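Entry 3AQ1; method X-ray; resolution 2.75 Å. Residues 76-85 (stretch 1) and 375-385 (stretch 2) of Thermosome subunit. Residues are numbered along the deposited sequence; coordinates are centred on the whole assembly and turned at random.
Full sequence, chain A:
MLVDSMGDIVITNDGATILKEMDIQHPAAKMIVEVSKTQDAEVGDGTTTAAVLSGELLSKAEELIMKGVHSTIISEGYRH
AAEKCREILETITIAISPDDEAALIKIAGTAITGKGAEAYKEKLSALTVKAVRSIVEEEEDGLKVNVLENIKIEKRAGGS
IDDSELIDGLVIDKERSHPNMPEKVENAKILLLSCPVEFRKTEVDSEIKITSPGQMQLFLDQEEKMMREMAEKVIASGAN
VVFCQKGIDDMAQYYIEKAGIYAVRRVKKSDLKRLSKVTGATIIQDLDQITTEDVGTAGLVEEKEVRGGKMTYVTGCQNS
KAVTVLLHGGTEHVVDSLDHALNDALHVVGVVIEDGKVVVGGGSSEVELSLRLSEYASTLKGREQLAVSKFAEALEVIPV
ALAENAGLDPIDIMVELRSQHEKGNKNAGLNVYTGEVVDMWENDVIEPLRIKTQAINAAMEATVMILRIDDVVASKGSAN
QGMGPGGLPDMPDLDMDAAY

Stretch 1 (76-85) EGYRHAAEKC
Stretch 2 375-385: EYASTLKGREQ

Stretch 1 is a single helix throughout, tied by i to i+4 bonds such as Lys-84 N to His-80 O (2.9 Å), and it offers Gly-77, His-80 and Lys-84, spaced three and four residues apart, to stretch 2. The two run in opposite senses: Tyr-376, early in stretch 2, lies by Lys-84, whereas Glu-384, near its end, lies by Gly-77. Together they bury 294 Å².

Stretch 2 opens as a helix. Tyr-376 (chi1 t, chi2 70°) points toward stretch 1 and makes the broadest contact. Lys-84, with chi1 t, chi2 p and its outer torsions t, lays its aliphatic chain over one face of the phenol, CE 3.8 Å from the ring centroid and 28° off the normal; a CH-pi contact suits the polarized methylene beside the ammonium group. The phenol edge meets the His-80 face in an offset edge-to-face pair, centroids 5.6 Å apart and planes at 77°, with Tyr-376 OH 3.2 Å from His-80 NE2.

The helix ends at Ser-378. Thr-379 (chi1 p, phi/psi -79/9) folds its OG1 back to Tyr-376 O at 3.0 Å, a hydrogen bond that steadies the turn. Leu-380 (-109/171; chi1 m, chi2 t) follows in extended conformation and adds a little apolar cover, its CD1 4.4 Å from His-80 CE1. Lys-381 stays extended and out of reach; Gly-382 takes phi/psi 91/-161, where a CB would jam against the preceding carbonyl oxygen.

By Glu-384 the chain is helical again. Its CB points sideways, but chi1 and chi2, both t, carry the carboxylate to stretch 1, where OE2 accepts a hydrogen bond from His-80 ND1 (3.1 Å, 143°) at the imidazole edge. His-80 (chi1 t, chi2 -157°) thus serves both Tyr-376 and Glu-384. The backbones come close at Gly-77, which is buried and has no side chain between its CA and Glu-384: its CA is 5.2 Å from Glu-384 CA and 3.9 Å from Glu-384 CG.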

ATOM      1  N   GLU A  76      10.183  -9.760 -30.790  1.00 72.66           N
ATOM      2  CA  GLU A  76      10.506  -8.337 -30.831  1.00 77.10           C
ATOM      3  C   GLU A  76       9.270  -7.493 -31.101  1.00 70.48           C
ATOM      4  O   GLU A  76       9.091  -6.440 -30.492  1.00 73.12           O
ATOM      5  CB  GLU A  76      11.607  -8.044 -31.845  1.00 87.36           C
ATOM      6  CG  GLU A  76      12.995  -8.293 -31.287  1.00 99.01           C
ATOM      7  CD  GLU A  76      13.857  -9.122 -32.220  1.00107.32           C
ATOM      8  OE1 GLU A  76      14.107  -8.678 -33.363  1.00103.30           O
ATOM      9  OE2 GLU A  76      14.285 -10.222 -31.807  1.00110.43           O
ATOM     10  N   GLY A  77       8.412  -7.969 -32.000  1.00 63.06           N
ATOM     11  CA  GLY A  77       7.132  -7.327 -32.247  1.00 65.24           C
ATOM     12  C   GLY A  77       6.312  -7.167 -30.974  1.00 61.78           C
ATOM     13  O   GLY A  77       5.821  -6.082 -30.671  1.00 62.08           O
ATOM     14  N   TYR A  78       6.166  -8.258 -30.228  1.00 53.87           N
ATOM     15  CA  TYR A  78       5.454  -8.232 -28.958  1.00 53.84           C
ATOM     16  C   TYR A  78       6.102  -7.259 -27.977  1.00 61.43           C
ATOM     17  O   TYR A  78       5.416  -6.441 -27.363  1.00 66.46           O
ATOM     18  CB  TYR A  78       5.410  -9.627 -28.328  1.00 47.08           C
ATOM     19  CG  TYR A  78       4.349 -10.558 -28.862  1.00 35.65           C
ATOM     20  CD1 TYR A  78       3.537 -10.201 -29.925  1.00 38.50           C
ATOM     21  CD2 TYR A  78       4.180 -11.811 -28.308  1.00 45.03           C
ATOM     22  CE1 TYR A  78       2.579 -11.074 -30.407  1.00 42.98           C
ATOM     23  CE2 TYR A  78       3.228 -12.687 -28.776  1.00 50.76           C
ATOM     24  CZ  TYR A  78       2.429 -12.317 -29.819  1.00 49.85           C
ATOM     25  OH  TYR A  78       1.483 -13.208 -30.269  1.00 60.28           O
ATOM     26  N   ARG A  79       7.419  -7.358 -27.819  1.00 60.24           N
ATOM     27  CA  ARG A  79       8.127  -6.511 -26.865  1.00 66.74           C
ATOM     28  C   ARG A  79       7.999  -5.035 -27.241  1.00 69.76           C
ATOM     29  O   ARG A  79       7.936  -4.161 -26.376  1.00 74.41           O
ATOM     30  CB  ARG A  79       9.596  -6.907 -26.759  1.00 67.75           C
ATOM     31  CG  ARG A  79      10.379  -6.042 -25.782  1.00 71.26           C
ATOM     32  CD  ARG A  79      11.844  -6.409 -25.773  1.00 64.00           C
ATOM     33  NE  ARG A  79      12.040  -7.822 -25.480  1.00 59.63           N
ATOM     34  CZ  ARG A  79      11.995  -8.335 -24.253  1.00 69.47           C
ATOM     35  NH1 ARG A  79      11.750  -7.545 -23.208  1.00 62.74           N
ATOM     36  NH2 ARG A  79      12.193  -9.637 -24.071  1.00 69.94           N
ATOM     37  N   HIS A  80       7.951  -4.769 -28.539  1.00 61.93           N
ATOM     38  CA  HIS A  80       7.722  -3.422 -29.027  1.00 70.47           C
ATOM     39  C   HIS A  80       6.267  -3.044 -28.733  1.00 68.45           C
ATOM     40  O   HIS A  80       5.958  -1.907 -28.358  1.00 62.73           O
ATOM     41  CB  HIS A  80       8.054  -3.354 -30.524  1.00 80.13           C
ATOM     42  CG  HIS A  80       8.045  -1.970 -31.091  1.00 98.27           C
ATOM     43  ND1 HIS A  80       7.863  -1.720 -32.437  1.00106.89           N
ATOM     44  CD2 HIS A  80       8.186  -0.760 -30.500  1.00108.35           C
ATOM     45  CE1 HIS A  80       7.895  -0.417 -32.648  1.00111.64           C
ATOM     46  NE2 HIS A  80       8.088   0.189 -31.491  1.00113.52           N
ATOM     47  N   ALA A  81       5.376  -4.018 -28.870  1.00 68.78           N
ATOM     48  CA  ALA A  81       3.972  -3.804 -28.550  1.00 63.98           C
ATOM     49  C   ALA A  81       3.813  -3.376 -27.101  1.00 56.24           C
ATOM     50  O   ALA A  81       3.212  -2.349 -26.823  1.00 59.40           O
ATOM     51  CB  ALA A  81       3.163  -5.054 -28.824  1.00 64.67           C
ATOM     52  N   ALA A  82       4.358  -4.163 -26.181  1.00 51.52           N
ATOM     53  CA  ALA A  82       4.247  -3.866 -24.756  1.00 54.34           C
ATOM     54  C   ALA A  82       4.741  -2.470 -24.431  1.00 63.33           C
ATOM     55  O   ALA A  82       4.154  -1.764 -23.617  1.00 67.69           O
ATOM     56  CB  ALA A  82       5.008  -4.878 -23.941  1.00 52.02           C
ATOM     57  N   GLU A  83       5.833  -2.076 -25.067  1.00 70.53           N
ATOM     58  CA  GLU A  83       6.416  -0.768 -24.817  1.00 78.41           C
ATOM     59  C   GLU A  83       5.535   0.344 -25.390  1.00 74.77           C
ATOM     60  O   GLU A  83       5.385   1.416 -24.789  1.00 70.50           O
ATOM     61  CB  GLU A  83       7.849  -0.716 -25.359  1.00 83.89           C
ATOM     62  CG  GLU A  83       8.810  -1.613 -24.572  1.00 86.96           C
ATOM     63  CD  GLU A  83      10.090  -1.950 -25.322  1.00 87.99           C
ATOM     64  OE1 GLU A  83      10.175  -1.646 -26.535  1.00 87.94           O
ATOM     65  OE2 GLU A  83      11.006  -2.534 -24.693  1.00 83.72           O
ATOM     66  N   LYS A  84       4.933   0.073 -26.543  1.00 68.76           N
ATOM     67  CA  LYS A  84       3.982   1.004 -27.138  1.00 66.47           C
ATOM     68  C   LYS A  84       2.691   1.136 -26.316  1.00 70.55           C
ATOM     69  O   LYS A  84       1.998   2.138 -26.415  1.00 81.12           O
ATOM     70  CB  LYS A  84       3.657   0.585 -28.566  1.00 70.40           C
ATOM     71  CG  LYS A  84       2.933   1.649 -29.356  1.00 82.58           C
ATOM     72  CD  LYS A  84       3.718   2.961 -29.383  1.00 91.09           C
ATOM     73  CE  LYS A  84       2.965   4.044 -30.162  1.00 94.22           C
ATOM     74  NZ  LYS A  84       3.376   5.425 -29.777  1.00 96.22           N
ATOM     75  N   CYS A  85       2.360   0.126 -25.514  1.00 66.36           N
ATOM     76  CA  CYS A  85       1.188   0.207 -24.642  1.00 61.98           C
ATOM     77  C   CYS A  85       1.467   1.149 -23.483  1.00 67.26           C
ATOM     78  O   CYS A  85       0.577   1.859 -23.024  1.00 68.46           O
ATOM     79  CB  CYS A  85       0.776  -1.173 -24.107  1.00 52.02           C
ATOM     80  SG  CYS A  85      -0.133  -2.219 -25.290  1.00 65.17           S
ATOM     81  N   GLU A 375      -4.151   0.891 -34.721  1.00 69.32           N
ATOM     82  CA  GLU A 375      -3.838   2.049 -35.541  1.00 86.57           C
ATOM     83  C   GLU A 375      -2.329   2.095 -35.762  1.00 98.43           C
ATOM     84  O   GLU A 375      -1.859   2.300 -36.885  1.00104.90           O
ATOM     85  CB  GLU A 375      -4.341   3.338 -34.883  1.00 90.54           C
ATOM     86  CG  GLU A 375      -5.622   3.887 -35.500  1.00 98.52           C
ATOM     87  CD  GLU A 375      -6.560   4.515 -34.474  1.00107.23           C
ATOM     88  OE1 GLU A 375      -6.263   4.451 -33.263  1.00109.01           O
ATOM     89  OE2 GLU A 375      -7.605   5.069 -34.877  1.00111.05           O
ATOM     90  N   TYR A 376      -1.575   1.882 -34.687  1.00 97.02           N
ATOM     91  CA  TYR A 376      -0.120   1.818 -34.762  1.00 93.16           C
ATOM     92  C   TYR A 376       0.305   0.718 -35.731  1.00 94.92           C
ATOM     93  O   TYR A 376       1.141   0.941 -36.606  1.00 93.27           O
ATOM     94  CB  TYR A 376       0.472   1.564 -33.373  1.00 85.91           C
ATOM     95  CG  TYR A 376       1.974   1.716 -33.283  1.00 85.86           C
ATOM     96  CD1 TYR A 376       2.571   2.965 -33.395  1.00 94.37           C
ATOM     97  CD2 TYR A 376       2.797   0.617 -33.068  1.00 85.46           C
ATOM     98  CE1 TYR A 376       3.953   3.116 -33.307  1.00 97.36           C
ATOM     99  CE2 TYR A 376       4.182   0.755 -32.977  1.00 90.86           C
ATOM    100  CZ  TYR A 376       4.754   2.011 -33.099  1.00 96.68           C
ATOM    101  OH  TYR A 376       6.121   2.168 -33.009  1.00 92.27           O
ATOM    102  N   ALA A 377      -0.285  -0.466 -35.572  1.00 92.37           N
ATOM    103  CA  ALA A 377       0.010  -1.607 -36.435  1.00 91.83           C
ATOM    104  C   ALA A 377       0.070  -1.199 -37.902  1.00 98.71           C
ATOM    105  O   ALA A 377       1.014  -1.543 -38.609  1.00104.71           O
ATOM    106  CB  ALA A 377      -1.021  -2.710 -36.239  1.00 86.20           C
ATOM    107  N   SER A 378      -0.940  -0.464 -38.351  1.00 96.95           N
ATOM    108  CA  SER A 378      -1.007  -0.012 -39.738  1.00 94.84           C
ATOM    109  C   SER A 378       0.207   0.817 -40.166  1.00102.54           C
ATOM    110  O   SER A 378       0.710   0.661 -41.278  1.00100.39           O
ATOM    111  CB  SER A 378      -2.293   0.775 -39.976  1.00 90.34           C
ATOM    112  OG  SER A 378      -3.415  -0.086 -39.925  1.00 91.54           O
ATOM    113  N   THR A 379       0.680   1.693 -39.285  1.00110.41           N
ATOM    114  CA  THR A 379       1.804   2.569 -39.612  1.00113.61           C
ATOM    115  C   THR A 379       3.141   1.842 -39.520  1.00116.13           C
ATOM    116  O   THR A 379       4.203   2.462 -39.592  1.00121.50           O
ATOM    117  CB  THR A 379       1.845   3.813 -38.704  1.00111.78           C
ATOM    118  OG1 THR A 379       2.498   3.488 -37.468  1.00113.17           O
ATOM    119  CG2 THR A 379       0.433   4.327 -38.433  1.00106.26           C
ATOM    120  N   LEU A 380       3.086   0.526 -39.344  1.00112.86           N
ATOM    121  CA  LEU A 380       4.287  -0.298 -39.379  1.00114.08           C
ATOM    122  C   LEU A 380       4.308  -1.146 -40.647  1.00119.65           C
ATOM    123  O   LEU A 380       3.322  -1.200 -41.385  1.00118.80           O
ATOM    124  CB  LEU A 380       4.377  -1.187 -38.139  1.00102.54           C
ATOM    125  CG  LEU A 380       4.926  -0.495 -36.896  1.00102.94           C
ATOM    126  CD1 LEU A 380       4.933  -1.451 -35.717  1.00105.74           C
ATOM    127  CD2 LEU A 380       6.323   0.040 -37.168  1.00105.74           C
ATOM    128  N   LYS A 381       5.433  -1.803 -40.904  1.00122.35           N
ATOM    129  CA  LYS A 381       5.560  -2.624 -42.102  1.00128.69           C
ATOM    130  C   LYS A 381       6.388  -3.889 -41.857  1.00128.47           C
ATOM    131  O   LYS A 381       7.145  -3.985 -40.884  1.00122.86           O
ATOM    132  CB  LYS A 381       6.133  -1.800 -43.267  1.00131.53           C
ATOM    133  CG  LYS A 381       5.242  -0.633 -43.712  1.00128.40           C
ATOM    134  CD  LYS A 381       5.934   0.258 -44.735  1.00128.61           C
ATOM    135  CE  LYS A 381       5.078   1.468 -45.093  1.00127.06           C
ATOM    136  NZ  LYS A 381       5.713   2.327 -46.137  1.00128.32           N
ATOM    137  N   GLY A 382       6.232  -4.861 -42.749  1.00130.83           N
ATOM    138  CA  GLY A 382       6.922  -6.127 -42.624  1.00132.56           C
ATOM    139  C   GLY A 382       6.097  -7.143 -41.858  1.00130.09           C
ATOM    140  O   GLY A 382       4.875  -7.009 -41.731  1.00119.79           O
ATOM    141  N   ARG A 383       6.775  -8.167 -41.351  1.00132.97           N
ATOM    142  CA  ARG A 383       6.129  -9.212 -40.569  1.00126.38           C
ATOM    143  C   ARG A 383       5.882  -8.716 -39.145  1.00118.36           C
ATOM    144  O   ARG A 383       4.944  -9.158 -38.479  1.00110.95           O
ATOM    145  CB  ARG A 383       6.987 -10.482 -40.571  1.00128.12           C
ATOM    146  CG  ARG A 383       7.158 -11.117 -41.951  1.00133.95           C
ATOM    147  CD  ARG A 383       8.546 -11.731 -42.143  1.00137.50           C
ATOM    148  NE  ARG A 383       8.655 -12.434 -43.420  1.00142.22           N
ATOM    149  CZ  ARG A 383       9.786 -12.935 -43.911  1.00144.66           C
ATOM    150  NH1 ARG A 383      10.921 -12.806 -43.235  1.00145.20           N
ATOM    151  NH2 ARG A 383       9.783 -13.561 -45.081  1.00144.52           N
ATOM    152  N   GLU A 384       6.724  -7.788 -38.691  1.00114.56           N
ATOM    153  CA  GLU A 384       6.556  -7.165 -37.382  1.00100.97           C
ATOM    154  C   GLU A 384       5.120  -6.675 -37.231  1.00 96.07           C
ATOM    155  O   GLU A 384       4.504  -6.852 -36.182  1.00102.94           O
ATOM    156  CB  GLU A 384       7.533  -5.996 -37.194  1.00 95.75           C
ATOM    157  CG  GLU A 384       7.756  -5.603 -35.738  1.00 98.16           C
ATOM    158  CD  GLU A 384       8.307  -4.193 -35.567  1.00104.46           C
ATOM    159  OE1 GLU A 384       8.231  -3.388 -36.523  1.00107.91           O
ATOM    160  OE2 GLU A 384       8.807  -3.885 -34.464  1.00101.23           O
ATOM    161  N   GLN A 385       4.586  -6.072 -38.289  1.00 87.29           N
ATOM    162  CA  GLN A 385       3.233  -5.529 -38.253  1.00 87.73           C
ATOM    163  C   GLN A 385       2.185  -6.575 -37.880  1.00 86.29           C
ATOM    164  O   GLN A 385       1.289  -6.307 -37.083  1.00 86.29           O
ATOM    165  CB  GLN A 385       2.858  -4.885 -39.585  1.00 91.42           C
ATOM    166  CG  GLN A 385       1.398  -4.470 -39.639  1.00 99.05           C
ATOM    167  CD  GLN A 385       0.938  -4.082 -41.028  1.00115.13           C
ATOM    168  OE1 GLN A 385       1.799  -3.783 -41.884  1.00120.23           O
ATOM    169  NE2 GLN A 385      -0.292  -4.075 -41.259  1.00119.62           N
TER